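Side-chain contacts in COPII coat assembly protein SEC16 (Saccharomyces cerevisiae, PDB 3MZK), which helps start assembly of the COPII coat that forms transport vesicles at the endoplasmic reticulum and takes part in cargo selection and autophagy: residues E337-I342 with K350-I355; K377-L382 with S404-R409. All coordinates share one frame; numbering follows the deposited sequence.

Contact 1 of 2, residues E337-I342 with K350-I355; sequences EIYEYI and KGFSSI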
ATOM      1  N   GLU B 337     -28.046  10.227 -18.920  1.00 51.86           N
ATOM      2  CA  GLU B 337     -28.130   8.908 -19.544  1.00 58.43           C
ATOM      3  C   GLU B 337     -26.828   8.508 -20.236  1.00 52.11           C
ATOM      4  O   GLU B 337     -26.432   7.343 -20.206  1.00 53.26           O
ATOM      5  CB  GLU B 337     -29.306   8.811 -20.514  1.00 54.10           C
ATOM      6  CG  GLU B 337     -29.456   7.421 -21.103  1.00 63.98           C
ATOM      7  CD  GLU B 337     -30.793   7.207 -21.774  1.00 70.25           C
ATOM      8  OE1 GLU B 337     -31.659   8.103 -21.686  1.00 61.93           O
ATOM      9  OE2 GLU B 337     -30.975   6.132 -22.387  1.00 73.82           O
ATOM     10  N   ILE B 338     -26.167   9.479 -20.855  1.00 49.09           N
ATOM     11  CA  ILE B 338     -24.862   9.246 -21.467  1.00 54.35           C
ATOM     12  C   ILE B 338     -23.817   8.871 -20.414  1.00 58.92           C
ATOM     13  O   ILE B 338     -23.051   7.916 -20.589  1.00 57.74           O
ATOM     14  CB  ILE B 338     -24.390  10.481 -22.251  1.00 52.87           C
ATOM     15  CG1 ILE B 338     -25.285  10.689 -23.477  1.00 48.56           C
ATOM     16  CG2 ILE B 338     -22.923  10.335 -22.651  1.00 43.74           C
ATOM     17  CD1 ILE B 338     -24.990  11.947 -24.264  1.00 41.37           C
ATOM     18  N   TYR B 339     -23.798   9.626 -19.320  1.00 52.49           N
ATOM     19  CA  TYR B 339     -22.900   9.347 -18.207  1.00 47.73           C
ATOM     20  C   TYR B 339     -23.145   7.937 -17.683  1.00 53.52           C
ATOM     21  O   TYR B 339     -22.209   7.240 -17.297  1.00 61.43           O
ATOM     22  CB  TYR B 339     -23.107  10.379 -17.099  1.00 50.37           C
ATOM     23  CG  TYR B 339     -22.072  10.357 -16.001  1.00 51.44           C
ATOM     24  CD1 TYR B 339     -20.715  10.470 -16.293  1.00 56.18           C
ATOM     25  CD2 TYR B 339     -22.450  10.258 -14.664  1.00 42.55           C
ATOM     26  CE1 TYR B 339     -19.757  10.462 -15.285  1.00 35.69           C
ATOM     27  CE2 TYR B 339     -21.502  10.251 -13.648  1.00 46.62           C
ATOM     28  CZ  TYR B 339     -20.157  10.354 -13.967  1.00 48.22           C
ATOM     29  OH  TYR B 339     -19.212  10.346 -12.968  1.00 53.43           O
ATOM     30  N   GLU B 340     -24.404   7.510 -17.686  1.00 53.49           N
ATOM     31  CA  GLU B 340     -24.737   6.160 -17.241  1.00 60.36           C
ATOM     32  C   GLU B 340     -24.191   5.123 -18.211  1.00 72.51           C
ATOM     33  O   GLU B 340     -23.604   4.118 -17.801  1.00 78.60           O
ATOM     34  CB  GLU B 340     -26.247   5.993 -17.106  1.00 58.44           C
ATOM     35  CG  GLU B 340     -26.673   4.631 -16.594  1.00 49.26           C
ATOM     36  CD  GLU B 340     -28.177   4.451 -16.620  1.00 70.90           C
ATOM     37  OE1 GLU B 340     -28.791   4.769 -17.661  1.00 73.15           O
ATOM     38  OE2 GLU B 340     -28.747   3.998 -15.603  1.00 75.79           O
ATOM     39  N   TYR B 341     -24.389   5.370 -19.502  1.00 65.16           N
ATOM     40  CA  TYR B 341     -23.889   4.470 -20.531  1.00 59.90           C
ATOM     41  C   TYR B 341     -22.389   4.251 -20.375  1.00 66.46           C
ATOM     42  O   TYR B 341     -21.902   3.135 -20.529  1.00 60.83           O
ATOM     43  CB  TYR B 341     -24.206   5.015 -21.923  1.00 55.50           C
ATOM     44  CG  TYR B 341     -23.797   4.096 -23.050  1.00 60.54           C
ATOM     45  CD1 TYR B 341     -24.467   2.901 -23.271  1.00 65.93           C
ATOM     46  CD2 TYR B 341     -22.741   4.425 -23.897  1.00 51.07           C
ATOM     47  CE1 TYR B 341     -24.099   2.054 -24.300  1.00 63.72           C
ATOM     48  CE2 TYR B 341     -22.367   3.586 -24.933  1.00 53.62           C
ATOM     49  CZ  TYR B 341     -23.051   2.402 -25.129  1.00 65.71           C
ATOM     50  OH  TYR B 341     -22.688   1.561 -26.153  1.00 73.41           O
ATOM     51  N   ILE B 342     -21.662   5.319 -20.065  1.00 68.74           N
ATOM     52  CA  ILE B 342     -20.213   5.237 -19.901  1.00 63.31           C
ATOM     53  C   ILE B 342     -19.830   4.279 -18.769  1.00 66.88           C
ATOM     54  O   ILE B 342     -18.909   3.470 -18.910  1.00 62.94           O
ATOM     55  CB  ILE B 342     -19.601   6.632 -19.661  1.00 59.26           C
ATOM     56  CG1 ILE B 342     -19.723   7.484 -20.925  1.00 57.91           C
ATOM     57  CG2 ILE B 342     -18.152   6.518 -19.248  1.00 48.44           C
ATOM     58  CD1 ILE B 342     -19.375   8.934 -20.712  1.00 63.38           C
ATOM     59  N   LYS B 350     -24.521  -1.774 -12.680  1.00 83.45           N
ATOM     60  CA  LYS B 350     -25.926  -2.147 -12.837  1.00 76.62           C
ATOM     61  C   LYS B 350     -26.838  -0.967 -13.184  1.00 82.04           C
ATOM     62  O   LYS B 350     -27.984  -1.165 -13.581  1.00 84.66           O
ATOM     63  CB  LYS B 350     -26.437  -2.840 -11.571  1.00 67.26           C
ATOM     64  N   GLY B 351     -26.333   0.254 -13.028  1.00 73.84           N
ATOM     65  CA  GLY B 351     -27.090   1.442 -13.394  1.00 58.49           C
ATOM     66  C   GLY B 351     -27.420   2.337 -12.214  1.00 59.39           C
ATOM     67  O   GLY B 351     -27.382   1.895 -11.065  1.00 73.29           O
ATOM     68  N   PHE B 352     -27.743   3.599 -12.494  1.00 52.84           N
ATOM     69  CA  PHE B 352     -28.128   4.542 -11.445  1.00 53.18           C
ATOM     70  C   PHE B 352     -29.641   4.550 -11.215  1.00 61.25           C
ATOM     71  O   PHE B 352     -30.401   5.095 -12.017  1.00 67.64           O
ATOM     72  CB  PHE B 352     -27.665   5.965 -11.780  1.00 57.55           C
ATOM     73  CG  PHE B 352     -26.201   6.082 -12.077  1.00 54.89           C
ATOM     74  CD1 PHE B 352     -25.258   5.841 -11.094  1.00 54.47           C
ATOM     75  CD2 PHE B 352     -25.764   6.459 -13.340  1.00 63.93           C
ATOM     76  CE1 PHE B 352     -23.897   5.952 -11.369  1.00 62.45           C
ATOM     77  CE2 PHE B 352     -24.408   6.576 -13.621  1.00 64.23           C
ATOM     78  CZ  PHE B 352     -23.474   6.321 -12.631  1.00 52.93           C
ATOM     79  N   SER B 353     -30.074   3.945 -10.117  1.00 58.50           N
ATOM     80  CA  SER B 353     -31.476   3.975  -9.731  1.00 64.83           C
ATOM     81  C   SER B 353     -31.971   5.408  -9.580  1.00 66.84           C
ATOM     82  O   SER B 353     -33.113   5.720  -9.921  1.00 71.22           O
ATOM     83  CB  SER B 353     -31.671   3.226  -8.415  1.00 65.78           C
ATOM     84  OG  SER B 353     -31.298   1.871  -8.551  1.00101.61           O
ATOM     85  N   SER B 354     -31.109   6.278  -9.070  1.00 46.49           N
ATOM     86  CA  SER B 354     -31.514   7.640  -8.744  1.00 54.34           C
ATOM     87  C   SER B 354     -32.044   8.416  -9.950  1.00 56.72           C
ATOM     88  O   SER B 354     -32.731   9.421  -9.784  1.00 60.19           O
ATOM     89  CB  SER B 354     -30.362   8.407  -8.091  1.00 61.47           C
ATOM     90  OG  SER B 354     -29.282   8.554  -8.991  1.00 78.71           O
ATOM     91  N   ILE B 355     -31.730   7.952 -11.157  1.00 40.16           N
ATOM     92  CA  ILE B 355     -32.149   8.667 -12.357  1.00 46.74           C
ATOM     93  C   ILE B 355     -33.302   8.000 -13.112  1.00 55.92           C
ATOM     94  O   ILE B 355     -33.755   8.514 -14.135  1.00 66.75           O
ATOM     95  CB  ILE B 355     -30.977   8.916 -13.338  1.00 41.38           C
ATOM     96  CG1 ILE B 355     -30.586   7.627 -14.056  1.00 42.52           C
ATOM     97  CG2 ILE B 355     -29.797   9.533 -12.615  1.00 57.12           C
ATOM     98  CD1 ILE B 355     -29.809   7.860 -15.321  1.00 38.52           C
TER
HETATM   99  O   HOH W   1     -31.354   4.093 -14.541  1.00 60.54           O
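The Phe352 ring meets Glu340 at its edge: CE2 lies 3.7 Å from Glu340 CA, close to the ring plane, and CD2 touches Glu340 CB and CG, each 3.8 Å away. Tyr339 approaches the same ring obliquely, while Phe343 and Phe349 each pair with it edge-to-face, making an aromatic cluster at a helix-to-helix turn in the all-helical, ACE1-like Sec23-binding domain of Sec16. Here the connection after helix 330-344 folds back on that helix. The Glu340 carboxylate lies almost parallel to the Phe352 ring, their planes 7° apart, but off to its side, not stacked on it, as the two side chains pass alongside one another, pointing opposite ways.

With CG anti to the backbone N (chi1 -178°) and the chain extended beyond it, Glu340 carries its carboxylate across to the loop. There the anti lone pair of Glu340 OE2 accepts the N-H of Phe352, a rather long bond of 3.3 Å between N and OE2 with an N-H...O angle of 149°. Ile355 CD1 sits 4.0 Å from Glu340 CD, and the other oxygen, OE1, forms a salt bridge with Lys359 on the next helix. With an alanine here, Phe352 N would probably lose its acceptor and Lys359 its counter-charge, and a gap would open beside Ile355. A water ties the turn further, donating to Glu340 OE2 at 2.8 Å and to Phe352 O at 2.9 Å.

Contact 2 of 2, residues K377-L382 with S404-R409; sequences KYTDYL and SEVASR
Thr379 and Ala407 bring two helices together with their CA atoms 6.0 Å apart, the nearest CA pair of the two segments, which run in roughly opposite directions. The contact is small and apolar. Thr379 supplies its methyl: CG2 reaches across to Ala407 CA at 4.2 Å. The same Thr379 CG2 comes within 4.4 Å of Val406 CG1. The CB atoms of Thr379 and Ala407 are 4.3 Å apart. With chi1 at 70°, the threonine places CG2 opposite its own carbonyl carbon and brings OG1 to where it hydrogen-bonds to Thr376 O, so the polar branch is satisfied within its own helix and the methyl is presented to the neighbour.

Helices 372-387 and 394-409 form an antiparallel hairpin, the last pair of helices in the modelled chain, within the Sec23-binding domain. Helix 356-368 packs against both arms: Val406 touches Ile360, and Tyr378 meets His362 edge-to-face. Arg409 NH2 adds a hydrogen bond to Ser364 OG on that same helix. Glu405 OE1, by contrast, bonds to a polar side chain of another protein's chain.

On the second arm Ser408 folds its hydroxyl back along its own helix, where OG donates to Ser404 O at 2.9 Å. The approach makes a C=O...OG angle of 136° and comes from above the carbonyl plane. Ser404 O also takes the regular helical bond from Ser408 N at 2.7 Å, and is thus gripped twice by one residue.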
ATOM      1  N   LYS B 377     -40.400   2.948 -26.858  1.00 69.56           N
ATOM      2  CA  LYS B 377     -39.050   2.390 -26.777  1.00 82.86           C
ATOM      3  C   LYS B 377     -38.512   2.545 -25.365  1.00 69.21           C
ATOM      4  O   LYS B 377     -37.805   1.676 -24.866  1.00 67.63           O
ATOM      5  CB  LYS B 377     -38.103   3.063 -27.773  1.00 89.81           C
ATOM      6  CG  LYS B 377     -38.167   2.500 -29.185  1.00 94.43           C
ATOM      7  CD  LYS B 377     -37.058   3.074 -30.055  1.00 94.82           C
ATOM      8  CE  LYS B 377     -37.030   2.414 -31.423  1.00102.80           C
ATOM      9  NZ  LYS B 377     -35.868   2.880 -32.229  1.00109.67           N
ATOM     10  N   TYR B 378     -38.865   3.656 -24.723  1.00 68.32           N
ATOM     11  CA  TYR B 378     -38.433   3.930 -23.355  1.00 64.07           C
ATOM     12  C   TYR B 378     -39.258   3.191 -22.308  1.00 59.36           C
ATOM     13  O   TYR B 378     -38.706   2.516 -21.443  1.00 66.03           O
ATOM     14  CB  TYR B 378     -38.448   5.431 -23.071  1.00 52.04           C
ATOM     15  CG  TYR B 378     -37.120   6.097 -23.330  1.00 58.26           C
ATOM     16  CD1 TYR B 378     -36.181   6.238 -22.312  1.00 62.18           C
ATOM     17  CD2 TYR B 378     -36.792   6.568 -24.594  1.00 53.72           C
ATOM     18  CE1 TYR B 378     -34.957   6.839 -22.549  1.00 64.29           C
ATOM     19  CE2 TYR B 378     -35.572   7.170 -24.838  1.00 54.76           C
ATOM     20  CZ  TYR B 378     -34.659   7.303 -23.816  1.00 61.92           C
ATOM     21  OH  TYR B 378     -33.444   7.905 -24.063  1.00 58.99           O
ATOM     22  N   THR B 379     -40.576   3.317 -22.384  1.00 60.41           N
ATOM     23  CA  THR B 379     -41.444   2.640 -21.427  1.00 70.48           C
ATOM     24  C   THR B 379     -41.170   1.134 -21.406  1.00 68.07           C
ATOM     25  O   THR B 379     -41.115   0.519 -20.342  1.00 67.09           O
ATOM     26  CB  THR B 379     -42.943   2.911 -21.699  1.00 72.89           C
ATOM     27  OG1 THR B 379     -43.351   2.250 -22.904  1.00 70.82           O
ATOM     28  CG2 THR B 379     -43.201   4.405 -21.816  1.00 62.47           C
ATOM     29  N   ASP B 380     -40.984   0.547 -22.582  1.00 72.40           N
ATOM     30  CA  ASP B 380     -40.677  -0.876 -22.674  1.00 79.54           C
ATOM     31  C   ASP B 380     -39.350  -1.213 -21.997  1.00 70.04           C
ATOM     32  O   ASP B 380     -39.291  -2.085 -21.124  1.00 63.17           O
ATOM     33  CB  ASP B 380     -40.669  -1.330 -24.133  1.00 88.65           C
ATOM     34  CG  ASP B 380     -42.068  -1.563 -24.675  1.00 99.23           C
ATOM     35  OD1 ASP B 380     -43.050  -1.236 -23.973  1.00 99.07           O
ATOM     36  OD2 ASP B 380     -42.187  -2.069 -25.809  1.00 97.89           O
ATOM     37  N   TYR B 381     -38.290  -0.520 -22.398  1.00 55.26           N
ATOM     38  CA  TYR B 381     -36.988  -0.734 -21.789  1.00 58.62           C
ATOM     39  C   TYR B 381     -37.052  -0.518 -20.284  1.00 62.11           C
ATOM     40  O   TYR B 381     -36.485  -1.293 -19.510  1.00 71.83           O
ATOM     41  CB  TYR B 381     -35.939   0.192 -22.403  1.00 57.23           C
ATOM     42  CG  TYR B 381     -34.645   0.232 -21.620  1.00 61.91           C
ATOM     43  CD1 TYR B 381     -33.732  -0.815 -21.689  1.00 62.40           C
ATOM     44  CD2 TYR B 381     -34.337   1.316 -20.810  1.00 57.64           C
ATOM     45  CE1 TYR B 381     -32.550  -0.780 -20.970  1.00 61.96           C
ATOM     46  CE2 TYR B 381     -33.159   1.362 -20.088  1.00 56.31           C
ATOM     47  CZ  TYR B 381     -32.270   0.311 -20.172  1.00 75.24           C
ATOM     48  OH  TYR B 381     -31.094   0.356 -19.456  1.00 87.23           O
ATOM     49  N   LEU B 382     -37.747   0.538 -19.874  1.00 51.85           N
ATOM     50  CA  LEU B 382     -37.825   0.891 -18.463  1.00 53.73           C
ATOM     51  C   LEU B 382     -38.588  -0.156 -17.670  1.00 68.47           C
ATOM     52  O   LEU B 382     -38.318  -0.363 -16.489  1.00 65.48           O
ATOM     53  CB  LEU B 382     -38.459   2.269 -18.286  1.00 57.17           C
ATOM     54  CG  LEU B 382     -37.584   3.446 -18.724  1.00 60.86           C
ATOM     55  CD1 LEU B 382     -38.373   4.748 -18.723  1.00 50.97           C
ATOM     56  CD2 LEU B 382     -36.357   3.550 -17.831  1.00 54.60           C
ATOM     57  N   SER B 404     -46.616   3.164 -15.515  1.00 44.06           N
ATOM     58  CA  SER B 404     -47.900   2.771 -16.093  1.00 50.12           C
ATOM     59  C   SER B 404     -48.660   3.970 -16.652  1.00 48.85           C
ATOM     60  O   SER B 404     -49.203   3.909 -17.757  1.00 42.03           O
ATOM     61  CB  SER B 404     -48.767   2.048 -15.063  1.00 64.44           C
ATOM     62  OG  SER B 404     -48.285   0.739 -14.832  1.00 93.81           O
ATOM     63  N   GLU B 405     -48.694   5.055 -15.883  1.00 36.90           N
ATOM     64  CA  GLU B 405     -49.415   6.253 -16.284  1.00 50.41           C
ATOM     65  C   GLU B 405     -48.895   6.775 -17.618  1.00 54.54           C
ATOM     66  O   GLU B 405     -49.673   7.047 -18.531  1.00 46.76           O
ATOM     67  CB  GLU B 405     -49.303   7.339 -15.212  1.00 63.19           C
ATOM     68  CG  GLU B 405     -50.196   8.548 -15.461  1.00 64.15           C
ATOM     69  CD  GLU B 405     -51.671   8.192 -15.435  1.00 86.33           C
ATOM     70  OE1 GLU B 405     -52.005   7.072 -14.993  1.00 88.65           O
ATOM     71  OE2 GLU B 405     -52.499   9.029 -15.861  1.00 95.27           O
ATOM     72  N   VAL B 406     -47.576   6.913 -17.724  1.00 50.06           N
ATOM     73  CA  VAL B 406     -46.960   7.387 -18.954  1.00 45.50           C
ATOM     74  C   VAL B 406     -47.213   6.402 -20.086  1.00 53.01           C
ATOM     75  O   VAL B 406     -47.548   6.793 -21.203  1.00 57.52           O
ATOM     76  CB  VAL B 406     -45.454   7.590 -18.787  1.00 47.00           C
ATOM     77  CG1 VAL B 406     -44.843   8.059 -20.093  1.00 48.39           C
ATOM     78  CG2 VAL B 406     -45.179   8.583 -17.672  1.00 55.77           C
ATOM     79  N   ALA B 407     -47.055   5.118 -19.790  1.00 60.14           N
ATOM     80  CA  ALA B 407     -47.279   4.084 -20.789  1.00 58.73           C
ATOM     81  C   ALA B 407     -48.706   4.164 -21.320  1.00 63.72           C
ATOM     82  O   ALA B 407     -48.923   4.118 -22.526  1.00 67.31           O
ATOM     83  CB  ALA B 407     -46.991   2.711 -20.213  1.00 42.78           C
ATOM     84  N   SER B 408     -49.673   4.291 -20.416  1.00 65.42           N
ATOM     85  CA  SER B 408     -51.072   4.431 -20.811  1.00 76.97           C
ATOM     86  C   SER B 408     -51.257   5.604 -21.769  1.00 81.05           C
ATOM     87  O   SER B 408     -51.895   5.473 -22.813  1.00 89.90           O
ATOM     88  CB  SER B 408     -51.968   4.625 -19.584  1.00 77.92           C
ATOM     89  OG  SER B 408     -51.949   3.484 -18.746  1.00100.58           O
ATOM     90  N   ARG B 409     -50.693   6.750 -21.403  1.00 69.01           N
ATOM     91  CA  ARG B 409     -50.826   7.969 -22.191  1.00 62.56           C
ATOM     92  C   ARG B 409     -50.300   7.816 -23.616  1.00 72.12           C
ATOM     93  O   ARG B 409     -50.717   8.538 -24.521  1.00 79.20           O
ATOM     94  CB  ARG B 409     -50.129   9.137 -21.486  1.00 57.45           C
ATOM     95  CG  ARG B 409     -50.980   9.811 -20.423  1.00 72.95           C
ATOM     96  CD  ARG B 409     -50.139  10.593 -19.432  1.00 73.53           C
ATOM     97  NE  ARG B 409     -49.190  11.472 -20.100  1.00 70.59           N
ATOM     98  CZ  ARG B 409     -48.141  12.022 -19.501  1.00 68.34           C
ATOM     99  NH1 ARG B 409     -47.908  11.782 -18.217  1.00 61.39           N
ATOM    100  NH2 ARG B 409     -47.323  12.809 -20.185  1.00 77.22           N
TER

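Along the chain the contacts come in series, neither nested nor crossed. Helix 330-344 leads into the loop whose residues 350-355 turn back on it, so contact 1 closes a short connection of seven residues. Helix 356-368 follows, and then helices 372-387 and 394-409 pair in contact 2, which spans the 21 residues between its segments, including the turn of that hairpin. The centres are about 18 Å apart, yet the two contacts meet directly: Glu337 OE1 and Tyr378 OH are 3.0 Å apart, a probable hydrogen bond from helix 330-344 to helix 372-387. Helix 356-368 also links them, giving Lys359 to contact 1 and Ile360 to contact 2.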